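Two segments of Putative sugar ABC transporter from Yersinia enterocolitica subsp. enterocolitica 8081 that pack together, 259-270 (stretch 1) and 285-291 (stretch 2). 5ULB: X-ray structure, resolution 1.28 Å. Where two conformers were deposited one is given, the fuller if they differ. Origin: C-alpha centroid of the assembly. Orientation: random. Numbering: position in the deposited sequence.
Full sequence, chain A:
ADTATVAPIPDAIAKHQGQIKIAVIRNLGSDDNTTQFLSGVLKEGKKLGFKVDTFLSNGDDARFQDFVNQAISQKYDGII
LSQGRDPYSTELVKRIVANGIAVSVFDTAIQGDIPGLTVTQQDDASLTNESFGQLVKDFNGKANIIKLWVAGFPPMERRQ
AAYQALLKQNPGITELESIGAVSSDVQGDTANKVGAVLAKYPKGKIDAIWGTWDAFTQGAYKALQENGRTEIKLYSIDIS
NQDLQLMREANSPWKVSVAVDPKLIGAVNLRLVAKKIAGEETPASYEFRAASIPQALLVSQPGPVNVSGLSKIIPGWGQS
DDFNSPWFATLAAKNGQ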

# COMPACT_ATOMS: atom_id res chain seq x y z
N ALA A 259 7.18 2.12 -5.95
CA ALA A 259 6.47 1.24 -4.99
C ALA A 259 7.29 0.88 -3.78
O ALA A 259 8.51 0.91 -3.81
CB ALA A 259 6.09 -0.05 -5.72
N VAL A 260 6.55 0.54 -2.73
CA VAL A 260 7.04 -0.12 -1.54
C VAL A 260 6.47 -1.53 -1.55
O VAL A 260 5.28 -1.72 -1.92
CB VAL A 260 6.60 0.64 -0.24
CG1 VAL A 260 7.08 -0.04 1.01
CG2 VAL A 260 7.04 2.11 -0.27
N ASP A 261 7.21 -2.50 -1.11
CA ASP A 261 6.70 -3.90 -1.04
C ASP A 261 5.60 -3.92 0.08
O ASP A 261 5.90 -3.68 1.25
CB ASP A 261 7.80 -4.87 -0.61
CG ASP A 261 7.38 -6.34 -0.56
OD1 ASP A 261 6.16 -6.62 -0.70
OD2 ASP A 261 8.31 -7.15 -0.39
N PRO A 262 4.32 -4.20 -0.28
CA PRO A 262 3.31 -4.22 0.77
C PRO A 262 3.51 -5.26 1.76
O PRO A 262 3.01 -5.06 2.92
CB PRO A 262 1.99 -4.34 -0.05
CG PRO A 262 2.31 -4.06 -1.47
CD PRO A 262 3.75 -4.49 -1.61
N LYS A 263 4.19 -6.35 1.46
CA LYS A 263 4.46 -7.35 2.48
C LYS A 263 5.32 -6.73 3.58
O LYS A 263 5.16 -7.09 4.75
CB LYS A 263 5.23 -8.52 1.90
CG LYS A 263 4.42 -9.35 0.94
CD LYS A 263 5.11 -10.71 0.69
CE LYS A 263 6.19 -11.00 1.69
NZ LYS A 263 5.85 -11.82 2.94
N LEU A 264 6.28 -5.89 3.23
CA LEU A 264 7.11 -5.20 4.25
C LEU A 264 6.28 -4.27 5.05
O LEU A 264 6.52 -4.15 6.26
CB LEU A 264 8.27 -4.48 3.49
CG LEU A 264 9.26 -3.73 4.40
CD1 LEU A 264 9.96 -4.67 5.33
CD2 LEU A 264 10.20 -2.93 3.55
N ILE A 265 5.36 -3.53 4.44
CA ILE A 265 4.50 -2.66 5.23
C ILE A 265 3.73 -3.43 6.29
O ILE A 265 3.65 -3.02 7.43
CB ILE A 265 3.58 -1.89 4.30
CG1 ILE A 265 4.41 -1.02 3.28
CG2 ILE A 265 2.58 -1.08 5.06
CD1 ILE A 265 3.52 -0.31 2.27
N GLY A 266 3.14 -4.57 5.87
CA GLY A 266 2.44 -5.40 6.83
C GLY A 266 3.34 -5.89 7.91
O GLY A 266 2.97 -5.83 9.09
N ALA A 267 4.50 -6.41 7.54
CA ALA A 267 5.42 -6.94 8.55
C ALA A 267 5.83 -5.84 9.54
O ALA A 267 5.93 -6.16 10.74
CB ALA A 267 6.60 -7.52 7.86
N VAL A 268 6.20 -4.65 9.03
CA VAL A 268 6.65 -3.63 9.96
C VAL A 268 5.55 -3.23 10.91
O VAL A 268 5.86 -2.93 12.09
CB VAL A 268 7.28 -2.50 9.14
CG1 VAL A 268 7.37 -1.23 9.94
CG2 VAL A 268 8.62 -2.94 8.56
N ASN A 269 4.32 -3.07 10.42
CA ASN A 269 3.25 -2.79 11.39
C ASN A 269 3.12 -3.86 12.45
O ASN A 269 2.87 -3.51 13.61
CB ASN A 269 1.93 -2.52 10.62
CG ASN A 269 1.86 -1.08 10.10
OD1 ASN A 269 1.37 -0.20 10.86
ND2 ASN A 269 2.38 -0.76 8.92
N LEU A 270 3.29 -5.10 12.11
CA LEU A 270 3.30 -6.17 13.12
C LEU A 270 4.44 -5.98 14.08
O LEU A 270 4.27 -6.15 15.27
CB LEU A 270 3.25 -7.55 12.40
CG LEU A 270 2.93 -8.75 13.25
CD1 LEU A 270 4.09 -9.22 14.11
CD2 LEU A 270 1.66 -8.66 13.99
N SER A 285 5.65 8.19 14.55
CA SER A 285 5.43 8.14 13.11
C SER A 285 6.56 7.32 12.48
O SER A 285 7.70 7.35 12.93
CB SER A 285 5.33 9.57 12.49
OG SER A 285 5.03 9.58 11.09
N TYR A 286 6.24 6.74 11.33
CA TYR A 286 7.25 6.07 10.55
C TYR A 286 6.83 6.09 9.05
O TYR A 286 5.66 5.86 8.70
CB TYR A 286 7.41 4.57 10.98
CG TYR A 286 8.39 3.77 10.22
CD1 TYR A 286 9.77 3.94 10.41
CD2 TYR A 286 8.03 2.91 9.16
CE1 TYR A 286 10.70 3.24 9.72
CE2 TYR A 286 8.98 2.26 8.48
CZ TYR A 286 10.30 2.37 8.77
OH TYR A 286 11.20 1.66 8.05
N GLU A 287 7.82 6.35 8.20
CA GLU A 287 7.58 6.45 6.77
C GLU A 287 8.39 5.41 6.00
O GLU A 287 9.61 5.28 6.19
CB GLU A 287 7.96 7.85 6.27
CG GLU A 287 7.57 8.15 4.89
CD GLU A 287 7.83 9.61 4.50
OE1 GLU A 287 8.97 9.93 4.15
OE2 GLU A 287 6.83 10.36 4.50
N PHE A 288 7.74 4.68 5.06
CA PHE A 288 8.42 3.74 4.25
C PHE A 288 9.01 4.43 3.01
O PHE A 288 8.39 5.31 2.48
CB PHE A 288 7.42 2.66 3.74
CG PHE A 288 6.85 1.85 4.86
CD1 PHE A 288 7.48 0.72 5.30
CD2 PHE A 288 5.67 2.18 5.47
CE1 PHE A 288 6.97 -0.04 6.38
CE2 PHE A 288 5.10 1.43 6.55
CZ PHE A 288 5.80 0.34 7.01
N ARG A 289 10.10 3.92 2.53
CA ARG A 289 10.77 4.44 1.29
C ARG A 289 10.50 3.55 0.10
O ARG A 289 10.63 2.29 0.21
CB ARG A 289 12.32 4.54 1.54
CG ARG A 289 12.66 5.57 2.58
CD ARG A 289 14.12 6.01 2.60
NE ARG A 289 14.34 6.52 3.97
CZ ARG A 289 14.79 5.74 4.91
NH1 ARG A 289 15.11 4.54 4.52
NH2 ARG A 289 14.96 6.15 6.13
N ALA A 290 10.31 4.18 -1.04
CA ALA A 290 9.97 3.39 -2.27
C ALA A 290 11.12 3.33 -3.21
O ALA A 290 12.14 4.07 -3.07
CB ALA A 290 8.84 3.98 -3.00
N ALA A 291 11.05 2.42 -4.16
CA ALA A 291 11.94 2.28 -5.26
C ALA A 291 11.19 2.51 -6.55
O ALA A 291 10.00 2.21 -6.66
CB ALA A 291 12.58 0.87 -5.28
O HOH W 1 10.89 0.46 -1.68

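What does the start of the strand contribute? Little: Ser 285 and Glu 287 make no contact with stretch 1, while Tyr 286 between them has its CA-to-CB bond pointing toward the other stretch and meets it through one apolar touch, its CE2 lying 4.1 Å from Val 268 CG1.

Why does Phe 288 dominate the contact? Its CA-to-CB bond points toward the other stretch, which covers more of Phe 288 than of any other residue here. Ile 265 CG1 sits 3.9 Å from the centroid of the Phe 288 ring, a CH-pi contact over one face. Val 268 CG1 approaches Phe 288 CZ at 3.7 Å, and Val 260 CG1 packs on Phe 288 CB at 3.9 Å. At the ring edge lies Asn 269 ND2, which donates a 3.0 Å hydrogen bond to Ile 265 O.

How do the two stretches come together beyond the ring? The CA-to-CB bond of Arg 289 points away, but its carbonyl O accepts a 2.6 Å hydrogen bond from water 1, which also donates to Ala 259 O at 3.2 Å. Ala 290 CB packs 3.8 Å from Val 260 CG2.

What fixes the register? Ala 291 and Ala 259 form an antiparallel pair: Ala 259 N donates to Ala 291 O at 2.9 Å, and Ala 291 N to Ala 259 O at 3.0 Å, both nearly straight.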